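PDB 1YC9: multidrug resistance protein from Vibrio cholerae, which forms an outer membrane efflux channel of the outer membrane factor family and could be involved in resistance to puromycin, acriflavine and tetraphenylarsonium. Local coordinates for residues W21-L35 against F423-F437. The protein carries 1 engineered substitution. Residues are numbered along the deposited sequence; the frame is centred on the assembly and turned at random.
Sequences WPSANWWQRYQDAQL and FSLDLALIHALGGGF
Asp426 OD2 takes a short hydrogen bond, 2.5 Å, from Tyr30 OH. Asp426 CG lies anti to the backbone N (chi1 -160°), which turns the carboxylate to the phenol. The phenol arrives on its anti side, 22° out of plane. Arg244 adds a salt bridge to the same oxygen. Arg29 NE stays 4.3 Å from Asp426 OD2, too far for a salt bridge; water 2 accepts from Arg29 NE and gives a weak bond to Asp426 OD2. Arg29 NH1 binds Thr242 O. Phe423 points its edge at the Tyr30 face, CE1 over the ring centre, a T-shaped pair with centroids 4.8 Å apart and planes at 70°. Arg29 CG lies over the other face. Ile430 CG2 sits over the five-membered ring of Trp26 in a CH-pi contact, 3.8 Å from its centroid. Trp27 CE3 lies toward the rim of the opposite face. Leu427 CD2 touches both Trp26 and Tyr30. Pro22 packs on Ile430 and Leu433. Gly436 CA lies 3.1 Å from Pro22 O in a CA-H...O contact. Water 1 links Ala24 O to Gly436 N. A Schellman motif at Gly434 ends helix 398-433. Segment 21-35 packs on that end and on helix 117-183, part-way along the helical barrel, consistent with the equatorial domain of outer membrane factors.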
loop_
_atom_site.group_PDB
_atom_site.type_symbol
_atom_site.label_atom_id
_atom_site.label_comp_id
_atom_site.label_asym_id
_atom_site.label_seq_id
_atom_site.Cartn_x
_atom_site.Cartn_y
_atom_site.Cartn_z
ATOM N N TRP A 21 -28.553 -10.450 -14.482
ATOM C CA TRP A 21 -27.824 -10.079 -13.232
ATOM C C TRP A 21 -27.328 -8.599 -13.320
ATOM O O TRP A 21 -27.974 -7.817 -14.042
ATOM C CB TRP A 21 -26.782 -11.174 -12.925
ATOM C CG TRP A 21 -25.378 -11.121 -13.554
ATOM C CD1 TRP A 21 -24.809 -10.122 -14.321
ATOM C CD2 TRP A 21 -24.357 -12.119 -13.394
ATOM N NE1 TRP A 21 -23.511 -10.449 -14.637
ATOM C CE2 TRP A 21 -23.209 -11.671 -14.090
ATOM C CE3 TRP A 21 -24.300 -13.357 -12.736
ATOM C CZ2 TRP A 21 -22.027 -12.421 -14.151
ATOM C CZ3 TRP A 21 -23.124 -14.101 -12.798
ATOM C CH2 TRP A 21 -22.009 -13.630 -13.502
ATOM N N PRO A 22 -26.290 -8.157 -12.581
ATOM C CA PRO A 22 -25.788 -6.775 -12.739
ATOM C C PRO A 22 -25.701 -6.212 -14.167
ATOM O O PRO A 22 -24.912 -6.691 -14.964
ATOM C CB PRO A 22 -24.396 -6.841 -12.100
ATOM C CG PRO A 22 -24.613 -7.787 -10.949
ATOM C CD PRO A 22 -25.586 -8.837 -11.470
ATOM N N SER A 23 -26.532 -5.207 -14.447
ATOM C CA SER A 23 -26.485 -4.371 -15.659
ATOM C C SER A 23 -25.095 -3.732 -15.927
ATOM O O SER A 23 -24.213 -3.790 -15.052
ATOM C CB SER A 23 -27.545 -3.261 -15.488
ATOM O OG SER A 23 -27.732 -2.502 -16.659
ATOM N N ALA A 24 -24.900 -3.125 -17.116
ATOM C CA ALA A 24 -23.698 -2.334 -17.389
ATOM C C ALA A 24 -23.721 -1.067 -16.538
ATOM O O ALA A 24 -22.736 -0.768 -15.868
ATOM C CB ALA A 24 -23.573 -1.961 -18.857
ATOM N N ASN A 25 -24.825 -0.313 -16.627
ATOM C CA ASN A 25 -25.112 0.819 -15.743
ATOM C C ASN A 25 -26.005 0.407 -14.574
ATOM O O ASN A 25 -27.078 0.953 -14.359
ATOM C CB ASN A 25 -25.738 1.969 -16.524
ATOM C CG ASN A 25 -24.853 2.445 -17.673
ATOM O OD1 ASN A 25 -23.646 2.356 -17.619
ATOM N ND2 ASN A 25 -25.470 2.983 -18.703
ATOM N N TRP A 26 -25.493 -0.522 -13.780
ATOM C CA TRP A 26 -26.233 -1.225 -12.743
ATOM C C TRP A 26 -26.817 -0.345 -11.641
ATOM O O TRP A 26 -27.766 -0.724 -10.972
ATOM C CB TRP A 26 -25.336 -2.338 -12.143
ATOM C CG TRP A 26 -23.995 -1.777 -11.722
ATOM C CD1 TRP A 26 -22.848 -1.787 -12.442
ATOM C CD2 TRP A 26 -23.688 -1.068 -10.487
ATOM N NE1 TRP A 26 -21.856 -1.118 -11.755
ATOM C CE2 TRP A 26 -22.337 -0.676 -10.550
ATOM C CE3 TRP A 26 -24.425 -0.711 -9.358
ATOM C CZ2 TRP A 26 -21.700 0.049 -9.510
ATOM C CZ3 TRP A 26 -23.802 0.006 -8.333
ATOM C CH2 TRP A 26 -22.458 0.377 -8.416
ATOM N N TRP A 27 -26.220 0.824 -11.423
ATOM C CA TRP A 27 -26.661 1.749 -10.382
ATOM C C TRP A 27 -28.049 2.324 -10.685
ATOM O O TRP A 27 -28.760 2.784 -9.770
ATOM C CB TRP A 27 -25.674 2.903 -10.236
ATOM C CG TRP A 27 -25.337 3.569 -11.539
ATOM C CD1 TRP A 27 -26.003 4.604 -12.133
ATOM C CD2 TRP A 27 -24.241 3.253 -12.397
ATOM N NE1 TRP A 27 -25.386 4.944 -13.309
ATOM C CE2 TRP A 27 -24.306 4.123 -13.500
ATOM C CE3 TRP A 27 -23.211 2.287 -12.360
ATOM C CZ2 TRP A 27 -23.396 4.069 -14.542
ATOM C CZ3 TRP A 27 -22.299 2.247 -13.397
ATOM C CH2 TRP A 27 -22.402 3.132 -14.479
ATOM N N GLN A 28 -28.423 2.288 -11.967
ATOM C CA GLN A 28 -29.741 2.766 -12.376
ATOM C C GLN A 28 -30.871 1.978 -11.748
ATOM O O GLN A 28 -31.974 2.502 -11.626
ATOM C CB GLN A 28 -29.870 2.814 -13.919
ATOM C CG GLN A 28 -29.015 3.880 -14.569
ATOM C CD GLN A 28 -29.017 3.792 -16.091
ATOM O OE1 GLN A 28 -29.500 2.814 -16.669
ATOM N NE2 GLN A 28 -28.448 4.767 -16.719
ATOM N N ARG A 29 -30.617 0.737 -11.350
ATOM C CA ARG A 29 -31.668 -0.050 -10.756
ATOM C C ARG A 29 -32.180 0.523 -9.443
ATOM O O ARG A 29 -33.287 0.195 -9.042
ATOM C CB ARG A 29 -31.301 -1.541 -10.696
ATOM C CG ARG A 29 -30.775 -2.100 -9.398
ATOM C CD ARG A 29 -30.623 -3.638 -9.447
ATOM N NE ARG A 29 -31.593 -4.383 -8.628
ATOM C CZ ARG A 29 -32.458 -5.306 -9.080
ATOM N NH1 ARG A 29 -33.271 -5.920 -8.223
ATOM N NH2 ARG A 29 -32.539 -5.624 -10.372
ATOM N N TYR A 30 -31.428 1.434 -8.798
ATOM C CA TYR A 30 -31.878 2.041 -7.544
ATOM C C TYR A 30 -32.817 3.246 -7.717
ATOM O O TYR A 30 -33.315 3.791 -6.742
ATOM C CB TYR A 30 -30.666 2.381 -6.622
ATOM C CG TYR A 30 -29.777 1.200 -6.438
ATOM C CD1 TYR A 30 -30.228 0.078 -5.762
ATOM C CD2 TYR A 30 -28.501 1.156 -7.004
ATOM C CE1 TYR A 30 -29.448 -1.041 -5.631
ATOM C CE2 TYR A 30 -27.683 0.002 -6.851
ATOM C CZ TYR A 30 -28.148 -1.054 -6.151
ATOM O OH TYR A 30 -27.386 -2.199 -6.020
ATOM N N GLN A 31 -32.985 3.709 -8.955
ATOM C CA GLN A 31 -34.053 4.642 -9.303
ATOM C C GLN A 31 -33.827 5.981 -8.631
ATOM O O GLN A 31 -34.776 6.679 -8.252
ATOM C CB GLN A 31 -35.433 4.036 -8.952
ATOM C CG GLN A 31 -35.799 2.836 -9.842
ATOM C CD GLN A 31 -37.175 2.224 -9.496
ATOM O OE1 GLN A 31 -38.194 2.849 -9.723
ATOM N NE2 GLN A 31 -37.187 1.022 -8.951
ATOM N N ASP A 32 -32.555 6.318 -8.451
ATOM C CA ASP A 32 -32.154 7.569 -7.836
ATOM C C ASP A 32 -31.327 8.400 -8.800
ATOM O O ASP A 32 -30.125 8.156 -9.039
ATOM C CB ASP A 32 -31.411 7.300 -6.530
ATOM C CG ASP A 32 -31.069 8.550 -5.806
ATOM O OD1 ASP A 32 -30.921 8.468 -4.565
ATOM O OD2 ASP A 32 -30.936 9.673 -6.357
ATOM N N ALA A 33 -31.959 9.406 -9.408
ATOM C CA ALA A 33 -31.256 10.150 -10.427
ATOM C C ALA A 33 -30.065 11.015 -10.020
ATOM O O ALA A 33 -29.116 11.137 -10.766
ATOM C CB ALA A 33 -32.271 11.134 -11.109
ATOM N N GLN A 34 -30.072 11.579 -8.825
ATOM C CA GLN A 34 -28.889 11.783 -8.016
ATOM C C GLN A 34 -27.711 10.838 -8.081
ATOM O O GLN A 34 -26.611 11.280 -8.453
ATOM C CB GLN A 34 -29.192 12.241 -6.595
ATOM C CG GLN A 34 -28.027 13.116 -6.061
ATOM C CD GLN A 34 -28.248 13.636 -4.693
ATOM O OE1 GLN A 34 -28.609 12.885 -3.763
ATOM N NE2 GLN A 34 -27.969 14.908 -4.527
ATOM N N LEU A 35 -27.932 9.595 -7.714
ATOM C CA LEU A 35 -26.858 8.615 -7.773
ATOM C C LEU A 35 -26.390 8.468 -9.200
ATOM O O LEU A 35 -25.201 8.511 -9.502
ATOM C CB LEU A 35 -27.346 7.286 -7.235
ATOM C CG LEU A 35 -26.308 6.151 -7.272
ATOM C CD1 LEU A 35 -25.030 6.605 -6.564
ATOM C CD2 LEU A 35 -26.876 4.913 -6.629
ATOM N N PHE A 423 -28.934 -2.315 1.259
ATOM C CA PHE A 423 -28.389 -1.610 0.121
ATOM C C PHE A 423 -26.899 -1.927 -0.038
ATOM O O PHE A 423 -26.472 -2.288 -1.128
ATOM C CB PHE A 423 -28.646 -0.126 0.263
ATOM C CG PHE A 423 -28.172 0.740 -0.899
ATOM C CD1 PHE A 423 -28.127 0.293 -2.214
ATOM C CD2 PHE A 423 -27.765 2.036 -0.643
ATOM C CE1 PHE A 423 -27.745 1.143 -3.248
ATOM C CE2 PHE A 423 -27.343 2.894 -1.660
ATOM C CZ PHE A 423 -27.306 2.435 -2.979
ATOM N N SER A 424 -26.140 -1.862 1.063
ATOM C CA SER A 424 -24.731 -2.161 1.039
ATOM C C SER A 424 -24.428 -3.535 0.531
ATOM O O SER A 424 -23.472 -3.701 -0.239
ATOM C CB SER A 424 -24.118 -1.950 2.429
ATOM O OG SER A 424 -24.111 -0.536 2.691
ATOM N N LEU A 425 -25.224 -4.506 0.949
ATOM C CA LEU A 425 -25.065 -5.894 0.498
ATOM C C LEU A 425 -25.391 -6.074 -0.968
ATOM O O LEU A 425 -24.797 -6.941 -1.643
ATOM C CB LEU A 425 -25.855 -6.871 1.356
ATOM C CG LEU A 425 -25.203 -7.075 2.721
ATOM C CD1 LEU A 425 -26.123 -7.922 3.589
ATOM C CD2 LEU A 425 -23.770 -7.679 2.589
ATOM N N ASP A 426 -26.354 -5.311 -1.466
ATOM C CA ASP A 426 -26.665 -5.386 -2.881
ATOM C C ASP A 426 -25.462 -4.871 -3.639
ATOM O O ASP A 426 -25.054 -5.427 -4.655
ATOM C CB ASP A 426 -27.939 -4.604 -3.230
ATOM C CG ASP A 426 -28.533 -5.060 -4.551
ATOM O OD1 ASP A 426 -28.827 -6.268 -4.657
ATOM O OD2 ASP A 426 -28.681 -4.297 -5.517
ATOM N N LEU A 427 -24.890 -3.752 -3.181
ATOM C CA LEU A 427 -23.692 -3.244 -3.801
ATOM C C LEU A 427 -22.514 -4.198 -3.677
ATOM O O LEU A 427 -21.722 -4.315 -4.596
ATOM C CB LEU A 427 -23.333 -1.854 -3.246
ATOM C CG LEU A 427 -24.356 -0.739 -3.408
ATOM C CD1 LEU A 427 -23.892 0.511 -2.562
ATOM C CD2 LEU A 427 -24.483 -0.342 -4.872
ATOM N N ALA A 428 -22.377 -4.881 -2.545
ATOM C CA ALA A 428 -21.315 -5.858 -2.333
ATOM C C ALA A 428 -21.442 -7.034 -3.319
ATOM O O ALA A 428 -20.459 -7.604 -3.790
ATOM C CB ALA A 428 -21.382 -6.390 -0.966
ATOM N N LEU A 429 -22.673 -7.370 -3.655
ATOM C CA LEU A 429 -22.901 -8.441 -4.618
ATOM C C LEU A 429 -22.434 -7.984 -5.990
ATOM O O LEU A 429 -21.828 -8.761 -6.731
ATOM C CB LEU A 429 -24.395 -8.815 -4.662
ATOM C CG LEU A 429 -24.819 -9.865 -5.729
ATOM C CD1 LEU A 429 -24.177 -11.179 -5.406
ATOM C CD2 LEU A 429 -26.353 -9.997 -5.710
ATOM N N ILE A 430 -22.785 -6.762 -6.371
ATOM C CA ILE A 430 -22.423 -6.257 -7.658
ATOM C C ILE A 430 -20.915 -6.234 -7.763
ATOM O O ILE A 430 -20.344 -6.686 -8.740
ATOM C CB ILE A 430 -23.026 -4.875 -7.881
ATOM C CG1 ILE A 430 -24.531 -5.028 -8.139
ATOM C CG2 ILE A 430 -22.378 -4.182 -9.003
ATOM C CD1 ILE A 430 -25.280 -3.764 -8.256
ATOM N N HIS A 431 -20.260 -5.756 -6.709
ATOM C CA HIS A 431 -18.795 -5.757 -6.677
ATOM C C HIS A 431 -18.198 -7.169 -6.768
ATOM O O HIS A 431 -17.245 -7.413 -7.530
ATOM C CB HIS A 431 -18.315 -4.992 -5.461
ATOM C CG HIS A 431 -16.860 -4.734 -5.481
ATOM N ND1 HIS A 431 -15.947 -5.687 -5.103
ATOM C CD2 HIS A 431 -16.151 -3.663 -5.908
ATOM C CE1 HIS A 431 -14.730 -5.200 -5.255
ATOM N NE2 HIS A 431 -14.830 -3.975 -5.752
ATOM N N ALA A 432 -18.780 -8.112 -6.057
ATOM C CA ALA A 432 -18.259 -9.467 -5.967
ATOM C C ALA A 432 -18.413 -10.177 -7.295
ATOM O O ALA A 432 -17.589 -11.004 -7.657
ATOM C CB ALA A 432 -18.956 -10.234 -4.898
ATOM N N LEU A 433 -19.465 -9.838 -8.037
ATOM C CA LEU A 433 -19.687 -10.424 -9.355
ATOM C C LEU A 433 -18.864 -9.709 -10.422
ATOM O O LEU A 433 -18.723 -10.203 -11.509
ATOM C CB LEU A 433 -21.183 -10.426 -9.718
ATOM C CG LEU A 433 -22.073 -11.177 -8.743
ATOM C CD1 LEU A 433 -23.558 -11.017 -9.145
ATOM C CD2 LEU A 433 -21.690 -12.629 -8.701
ATOM N N GLY A 434 -18.303 -8.551 -10.107
ATOM C CA GLY A 434 -17.451 -7.823 -11.031
ATOM C C GLY A 434 -18.241 -6.922 -11.952
ATOM O O GLY A 434 -17.744 -6.511 -12.986
ATOM N N GLY A 435 -19.475 -6.614 -11.567
ATOM C CA GLY A 435 -20.319 -5.727 -12.327
ATOM C C GLY A 435 -20.897 -6.445 -13.530
ATOM O O GLY A 435 -20.976 -7.688 -13.581
ATOM N N GLY A 436 -21.311 -5.652 -14.507
ATOM C CA GLY A 436 -21.911 -6.199 -15.714
ATOM C C GLY A 436 -21.464 -5.554 -17.007
ATOM O O GLY A 436 -22.179 -5.655 -18.017
ATOM N N PHE A 437 -20.293 -4.906 -17.003
ATOM C CA PHE A 437 -19.788 -4.264 -18.225
ATOM C C PHE A 437 -19.632 -5.332 -19.325
ATOM O O PHE A 437 -19.102 -6.419 -19.071
ATOM C CB PHE A 437 -18.474 -3.514 -17.973
ATOM C CG PHE A 437 -18.100 -2.548 -19.082
ATOM C CD1 PHE A 437 -18.634 -1.257 -19.112
ATOM C CD2 PHE A 437 -17.211 -2.936 -20.099
ATOM C CE1 PHE A 437 -18.285 -0.355 -20.138
ATOM C CE2 PHE A 437 -16.850 -2.040 -21.132
ATOM C CZ PHE A 437 -17.393 -0.751 -21.149
HETATM O O HOH W 1 -20.807 -2.655 -14.780
HETATM O O HOH W 2 -31.528 -4.296 -5.751
#